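Hypothetical protein Atu0120 (Agrobacterium tumefaciens, PDB 2I6H) is of unknown function, an all-alpha member of the DUF924 family of bacterial proteins that was crystallised with bound calcium ions. Local coordinates at residues G75-E78 with S82-A85; R150-N155 with H164-H169. All blocks are in the same frame, centred on the assembly; numbering follows the deposited sequence. Where two conformers were deposited one is given.

Contact 1: residues G75-E78 with S82-A85. With CA (calcium ion), chain C.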
ATOM      1  N   GLY A  75      19.367   7.057  24.167  1.00 10.33           N
ATOM      2  CA  GLY A  75      19.843   5.735  24.551  1.00  9.81           C
ATOM      3  C   GLY A  75      19.085   4.598  23.874  1.00  9.06           C
ATOM      4  O   GLY A  75      19.589   3.470  23.802  1.00  8.68           O
ATOM      5  N   TRP A  76      17.871   4.877  23.395  1.00  8.50           N
ATOM      6  CA  TRP A  76      17.075   3.849  22.693  1.00  9.82           C
ATOM      7  C   TRP A  76      17.708   3.435  21.367  1.00 10.05           C
ATOM      8  O   TRP A  76      17.367   2.390  20.794  1.00 10.68           O
ATOM      9  CB  TRP A  76      15.622   4.329  22.481  1.00  9.13           C
ATOM     10  CG  TRP A  76      14.831   4.407  23.758  1.00  9.24           C
ATOM     11  CD1 TRP A  76      15.321   4.351  25.056  1.00  8.60           C
ATOM     12  CD2 TRP A  76      13.417   4.578  23.871  1.00  9.33           C
ATOM     13  NE1 TRP A  76      14.274   4.494  25.968  1.00 10.46           N
ATOM     14  CE2 TRP A  76      13.096   4.624  25.266  1.00 10.09           C
ATOM     15  CE3 TRP A  76      12.382   4.704  22.938  1.00 11.72           C
ATOM     16  CZ2 TRP A  76      11.783   4.788  25.729  1.00 11.51           C
ATOM     17  CZ3 TRP A  76      11.053   4.862  23.420  1.00  9.44           C
ATOM     18  CH2 TRP A  76      10.780   4.892  24.798  1.00  9.27           C
ATOM     19  N   LEU A  77      18.627   4.260  20.864  1.00 10.90           N
ATOM     20  CA  LEU A  77      19.369   3.867  19.656  1.00  9.23           C
ATOM     21  C   LEU A  77      20.177   2.569  19.879  1.00 10.43           C
ATOM     22  O   LEU A  77      20.584   1.917  18.917  1.00 10.37           O
ATOM     23  CB  LEU A  77      20.291   5.003  19.188  1.00  9.67           C
ATOM     24  CG  LEU A  77      19.546   6.192  18.532  1.00 12.59           C
ATOM     25  CD1 LEU A  77      20.525   7.371  18.367  1.00 13.31           C
ATOM     26  CD2 LEU A  77      18.862   5.787  17.165  1.00 15.95           C
ATOM     27  N   GLU A  78      20.411   2.205  21.145  1.00 10.29           N
ATOM     28  CA  GLU A  78      21.185   0.979  21.416  1.00 11.49           C
ATOM     29  C   GLU A  78      20.466  -0.328  20.982  1.00 11.10           C
ATOM     30  O   GLU A  78      21.141  -1.343  20.681  1.00 11.71           O
ATOM     31  CB  GLU A  78      21.566   0.933  22.903  1.00 10.35           C
ATOM     32  CG  GLU A  78      22.399  -0.274  23.231  1.00 13.56           C
ATOM     33  CD  GLU A  78      22.875  -0.321  24.701  1.00 13.52           C
ATOM     34  OE1 GLU A  78      22.758   0.662  25.456  1.00 11.72           O
ATOM     35  OE2 GLU A  78      23.384  -1.400  25.088  1.00 12.53           O
ATOM     36  N   SER A  82      13.743  -0.734  20.436  1.00  9.48           N
ATOM     37  CA  SER A  82      13.671   0.593  21.048  1.00  9.01           C
ATOM     38  C   SER A  82      13.916   1.687  19.998  1.00  9.29           C
ATOM     39  O   SER A  82      13.323   2.772  20.078  1.00  9.05           O
ATOM     40  CB  SER A  82      14.612   0.733  22.279  1.00  9.37           C
ATOM     41  OG  SER A  82      15.945   0.402  21.942  1.00  9.36           O
ATOM     42  N   SER A  83      14.746   1.408  18.995  1.00  9.32           N
ATOM     43  CA  SER A  83      14.914   2.389  17.902  1.00  9.68           C
ATOM     44  C   SER A  83      13.633   2.468  17.062  1.00  9.97           C
ATOM     45  O   SER A  83      13.246   3.544  16.647  1.00  8.89           O
ATOM     46  CB  SER A  83      16.092   2.065  16.991  1.00  9.96           C
ATOM     47  OG  SER A  83      17.328   2.291  17.657  1.00  9.83           O
ATOM     48  N   LEU A  84      13.003   1.319  16.823  1.00  9.06           N
ATOM     49  CA  LEU A  84      11.661   1.317  16.212  1.00  9.35           C
ATOM     50  C   LEU A  84      10.695   2.224  17.005  1.00  9.50           C
ATOM     51  O   LEU A  84       9.938   3.004  16.423  1.00 10.04           O
ATOM     52  CB  LEU A  84      11.101  -0.137  16.120  1.00  7.64           C
ATOM     53  CG  LEU A  84       9.642  -0.285  15.610  1.00  9.50           C
ATOM     54  CD1 LEU A  84       9.482   0.424  14.232  1.00 14.15           C
ATOM     55  CD2 LEU A  84       9.196  -1.760  15.529  1.00 10.62           C
ATOM     56  N   ALA A  85      10.685   2.096  18.340  1.00  9.08           N
ATOM     57  CA  ALA A  85       9.871   2.964  19.183  1.00  8.98           C
ATOM     58  C   ALA A  85      10.159   4.452  18.912  1.00  9.23           C
ATOM     59  O   ALA A  85       9.216   5.261  18.877  1.00  9.18           O
ATOM     60  CB  ALA A  85      10.070   2.641  20.673  1.00  8.87           C
TER
HETATM   61 CA    CA C 501      23.667  -0.686  27.400  1.00 15.96          CA
HETATM   62  O   HOH W   1      21.278  -1.289  27.717  1.00 19.57           O

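Contact 2: residues R150-N155 with H164-H169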
ATOM      1  N   ARG A 150      17.105   7.630  -1.150  1.00 12.82           N
ATOM      2  CA  ARG A 150      17.405   6.653  -0.113  1.00 13.44           C
ATOM      3  C   ARG A 150      16.163   5.841   0.280  1.00 12.46           C
ATOM      4  O   ARG A 150      16.248   4.608   0.407  1.00 12.44           O
ATOM      5  CB  ARG A 150      17.991   7.328   1.113  1.00 13.21           C
ATOM      6  CG  ARG A 150      18.554   6.341   2.098  1.00 16.01           C
ATOM      7  CD  ARG A 150      19.186   7.050   3.289  1.00 15.90           C
ATOM      8  NE  ARG A 150      19.872   6.056   4.110  1.00 18.23           N
ATOM      9  CZ  ARG A 150      20.474   6.335   5.255  1.00 18.84           C
ATOM     10  NH1 ARG A 150      20.471   7.568   5.721  1.00 19.74           N
ATOM     11  NH2 ARG A 150      21.098   5.365   5.923  1.00 21.68           N
ATOM     12  N   ALA A 151      15.018   6.519   0.428  1.00 12.36           N
ATOM     13  CA  ALA A 151      13.752   5.822   0.712  1.00 12.54           C
ATOM     14  C   ALA A 151      13.422   4.784  -0.352  1.00 11.99           C
ATOM     15  O   ALA A 151      13.030   3.658  -0.008  1.00 12.01           O
ATOM     16  CB  ALA A 151      12.573   6.830   0.812  1.00 12.08           C
ATOM     17  N   CYS A 152      13.561   5.154  -1.627  1.00 11.78           N
ATOM     18  CA  CYS A 152      13.243   4.196  -2.702  1.00 12.63           C
ATOM     19  C   CYS A 152      14.195   2.971  -2.660  1.00 12.79           C
ATOM     20  O   CYS A 152      13.751   1.821  -2.808  1.00 13.27           O
ATOM     21  CB  CYS A 152      13.200   4.893  -4.071  1.00 12.01           C
ATOM     22  SG  CYS A 152      11.834   6.086  -4.165  1.00 14.64           S
ATOM     23  N   ASP A 153      15.492   3.205  -2.426  1.00 13.04           N
ATOM     24  CA  ASP A 153      16.465   2.115  -2.318  1.00 12.72           C
ATOM     25  C   ASP A 153      16.121   1.197  -1.158  1.00 12.45           C
ATOM     26  O   ASP A 153      16.165  -0.023  -1.278  1.00 12.29           O
ATOM     27  CB  ASP A 153      17.865   2.689  -2.065  1.00 13.89           C
ATOM     28  CG  ASP A 153      18.458   3.391  -3.312  1.00 16.78           C
ATOM     29  OD1 ASP A 153      17.910   3.232  -4.421  1.00 18.97           O
ATOM     30  OD2 ASP A 153      19.450   4.119  -3.145  1.00 19.96           O
ATOM     31  N   LEU A 154      15.761   1.794  -0.035  1.00 10.82           N
ATOM     32  CA  LEU A 154      15.455   0.996   1.148  1.00 11.59           C
ATOM     33  C   LEU A 154      14.178   0.179   0.981  1.00 11.28           C
ATOM     34  O   LEU A 154      14.097  -0.946   1.488  1.00 11.63           O
ATOM     35  CB  LEU A 154      15.355   1.913   2.381  1.00 11.85           C
ATOM     36  CG  LEU A 154      16.693   2.487   2.871  1.00 11.19           C
ATOM     37  CD1 LEU A 154      16.402   3.613   3.850  1.00 15.64           C
ATOM     38  CD2 LEU A 154      17.558   1.377   3.498  1.00 14.95           C
ATOM     39  N   ASN A 155      13.210   0.725   0.246  1.00 11.10           N
ATOM     40  CA  ASN A 155      11.935   0.006   0.031  1.00 11.99           C
ATOM     41  C   ASN A 155      11.995  -1.026  -1.105  1.00 13.62           C
ATOM     42  O   ASN A 155      11.072  -1.850  -1.248  1.00 13.41           O
ATOM     43  CB  ASN A 155      10.778   0.975  -0.211  1.00 12.28           C
ATOM     44  CG  ASN A 155      10.260   1.635   1.088  1.00 12.76           C
ATOM     45  OD1 ASN A 155       9.406   1.077   1.811  1.00 13.85           O
ATOM     46  ND2 ASN A 155      10.758   2.839   1.380  1.00 14.16           N
ATOM     47  N   HIS A 164       5.909   1.227  -4.197  1.00 11.93           N
ATOM     48  CA  HIS A 164       4.991   2.164  -4.826  1.00 12.02           C
ATOM     49  C   HIS A 164       4.879   3.457  -3.989  1.00 12.91           C
ATOM     50  O   HIS A 164       5.006   4.567  -4.535  1.00 12.45           O
ATOM     51  CB  HIS A 164       3.613   1.534  -5.067  1.00 12.91           C
ATOM     52  CG  HIS A 164       2.539   2.544  -5.387  1.00 14.91           C
ATOM     53  ND1 HIS A 164       2.516   3.255  -6.571  1.00 16.42           N
ATOM     54  CD2 HIS A 164       1.452   2.946  -4.687  1.00 18.03           C
ATOM     55  CE1 HIS A 164       1.464   4.061  -6.579  1.00 16.17           C
ATOM     56  NE2 HIS A 164       0.803   3.890  -5.449  1.00 17.66           N
ATOM     57  N   HIS A 165       4.641   3.328  -2.674  1.00 11.97           N
ATOM     58  CA  HIS A 165       4.489   4.536  -1.835  1.00 13.44           C
ATOM     59  C   HIS A 165       5.774   5.394  -1.786  1.00 12.86           C
ATOM     60  O   HIS A 165       5.721   6.625  -1.812  1.00 11.82           O
ATOM     61  CB  HIS A 165       4.068   4.132  -0.420  1.00 14.19           C
ATOM     62  CG  HIS A 165       2.725   3.460  -0.361  1.00 18.20           C
ATOM     63  ND1 HIS A 165       2.393   2.537   0.616  1.00 21.63           N
ATOM     64  CD2 HIS A 165       1.632   3.586  -1.147  1.00 20.98           C
ATOM     65  CE1 HIS A 165       1.158   2.105   0.405  1.00 23.13           C
ATOM     66  NE2 HIS A 165       0.675   2.720  -0.662  1.00 21.26           N
ATOM     67  N   ALA A 166       6.921   4.737  -1.679  1.00 11.79           N
ATOM     68  CA  ALA A 166       8.209   5.478  -1.673  1.00 12.43           C
ATOM     69  C   ALA A 166       8.397   6.265  -2.987  1.00 12.65           C
ATOM     70  O   ALA A 166       8.873   7.408  -2.983  1.00 12.54           O
ATOM     71  CB  ALA A 166       9.381   4.504  -1.449  1.00 13.30           C
ATOM     72  N   GLU A 167       7.992   5.661  -4.100  1.00 12.12           N
ATOM     73  CA  GLU A 167       8.131   6.289  -5.410  1.00 13.82           C
ATOM     74  C   GLU A 167       7.150   7.442  -5.579  1.00 14.10           C
ATOM     75  O   GLU A 167       7.513   8.466  -6.167  1.00 14.18           O
ATOM     76  CB  GLU A 167       7.965   5.265  -6.541  1.00 14.61           C
ATOM     77  CG  GLU A 167       9.107   4.268  -6.636  1.00 17.07           C
ATOM     78  CD  GLU A 167      10.468   4.864  -7.079  1.00 22.92           C
ATOM     79  OE1 GLU A 167      10.554   6.051  -7.492  1.00 23.52           O
ATOM     80  OE2 GLU A 167      11.467   4.116  -6.993  1.00 23.49           O
ATOM     81  N   GLU A 168       5.939   7.288  -5.029  1.00 14.40           N
ATOM     82  CA  GLU A 168       4.922   8.363  -5.008  0.50 14.83           C
ATOM     83  C   GLU A 168       5.478   9.621  -4.330  1.00 15.21           C
ATOM     84  O   GLU A 168       5.317  10.757  -4.828  1.00 15.46           O
ATOM     85  CB  GLU A 168       3.697   7.915  -4.212  0.50 15.26           C
ATOM     86  CG  GLU A 168       2.822   6.864  -4.905  0.50 17.08           C
ATOM     87  CD  GLU A 168       2.043   7.439  -6.069  0.50 16.95           C
ATOM     88  OE1 GLU A 168       1.057   8.184  -5.839  0.50 19.34           O
ATOM     89  OE2 GLU A 168       2.419   7.142  -7.211  0.50 19.22           O
ATOM     90  N   HIS A 169       6.127   9.420  -3.181  1.00 13.51           N
ATOM     91  CA  HIS A 169       6.683  10.541  -2.450  1.00 14.05           C
ATOM     92  C   HIS A 169       7.845  11.151  -3.230  1.00 14.13           C
ATOM     93  O   HIS A 169       7.927  12.384  -3.319  1.00 13.60           O
ATOM     94  CB  HIS A 169       7.154  10.105  -1.046  1.00 13.89           C
ATOM     95  CG  HIS A 169       6.030   9.892  -0.060  1.00 14.71           C
ATOM     96  ND1 HIS A 169       5.221   8.768  -0.063  1.00 15.17           N
ATOM     97  CD2 HIS A 169       5.609  10.654   0.980  1.00 16.86           C
ATOM     98  CE1 HIS A 169       4.353   8.852   0.932  1.00 17.96           C
ATOM     99  NE2 HIS A 169       4.572   9.985   1.584  1.00 17.18           N
TER

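Contact 1: residues G75-E78 with S82-A85
Trp76 and Ser82 meet through a short hydrogen bond: Ser82 OG gives its proton to Trp76 O at 2.7 Å, in the carbonyl plane and on a lone pair, with a C=O...O angle of 125°. The torsion of Ser82 sets this up: with OG between the backbone N and the carbonyl carbon (chi1 55°), the hydroxyl is swung toward the Trp76 carbonyl. Ser83 OG, hydrogen-bonded to Gly79 O, also lies 3.1 Å from Trp76 O. Leu77 meets the same hydroxyl, its CA 3.3 Å from Ser83 OG and its CD2 methyl a little further off.

The apolar part of the contact lies along the indole. Trp76 CB rests 3.7 Å from Ser82 CB, and further out the six-membered ring approaches the helix obliquely, its CZ3 3.7 Å from Ala85 CB. On the five-membered ring NE1 is hydrogen-bonded to Met23 O, while Leu30, Ala31 and Ile34 of helix 29-41 pack on the same side chain.

Metal binding is kept apart from this. Glu78 points away from the helix on an extended chain, and its carboxylate grips a calcium ion with both oxygens, OE1 at 2.5 Å and OE2 at 2.4 Å; a water is a further ligand.

Residues 76-78 belong to a 3-10 segment just before helix 80-97. A serine hydroxyl meeting the carbonyl of the buried Trp76 and the indole lying against Ala85 together probably hold the turn against the helix start.

Contact 2: residues R150-N155 with H164-H169
Ala151 O, 4.0 Å from Ala166 CB on the facing helix, is gripped by two donors of one residue. Asn155 N makes the ordinary helical bond, and Asn155 ND2 adds a second to Ala151 O at 2.8 Å, with an N-H...O angle of 161°. The two reach the oxygen from opposite faces of its plane; the side-chain donor stands above that plane, while the oxygen lies close to the plane of the amide. This bond fixes the amide's rotation, with ND2 of Asn155 also 3.6 Å from Ala166 CB.

Helices 145-155 and 160-176 form an antiparallel helical hairpin here, their short segments at 171° with axes 8.7 Å apart. This close approach is consistent with alanine and cysteine at the nearest point, Cys152 opposite Ala166. Ala166 points toward the other helix and is covered by Ala151, Cys152 and Asn155.

The Cys152 SG lies 4.0 Å from Ala166 CB and 3.5 Å from Ala166 O, and Glu167 folds over it. The glutamate chain bends at chi2 (-68°), bringing CD of Glu167 to 3.4 Å from Cys152 SG with both carboxylate oxygens nearby. OE1 of Glu167 is tied by a salt bridge to Arg170, which also packs on Cys152, and Glu167 touches Asp44 of the second subunit.

Overall arrangement
From the N terminus, the chain passes through helices 29-41 and 51-69 before contact 1, which closes a short loop between 75-78 and 82-85, three residues, two already helical, at the start of helix 80-97. Contact 2 opens only after contact 1 has closed, so the two follow in series and neither nests in nor crosses the other. It joins helices 145-155 and 160-176, with eight residues between the segments, four of them the connection 156-159. The centres stand 23 Å apart, with nearest atoms about 11 Å apart. Helix 108-120 lies between them in the sequence and touches segments of both, Leu77 and Ser83 of one and Arg150 and Leu154 of helix 145-155. Residues 164-169 additionally border the second subunit.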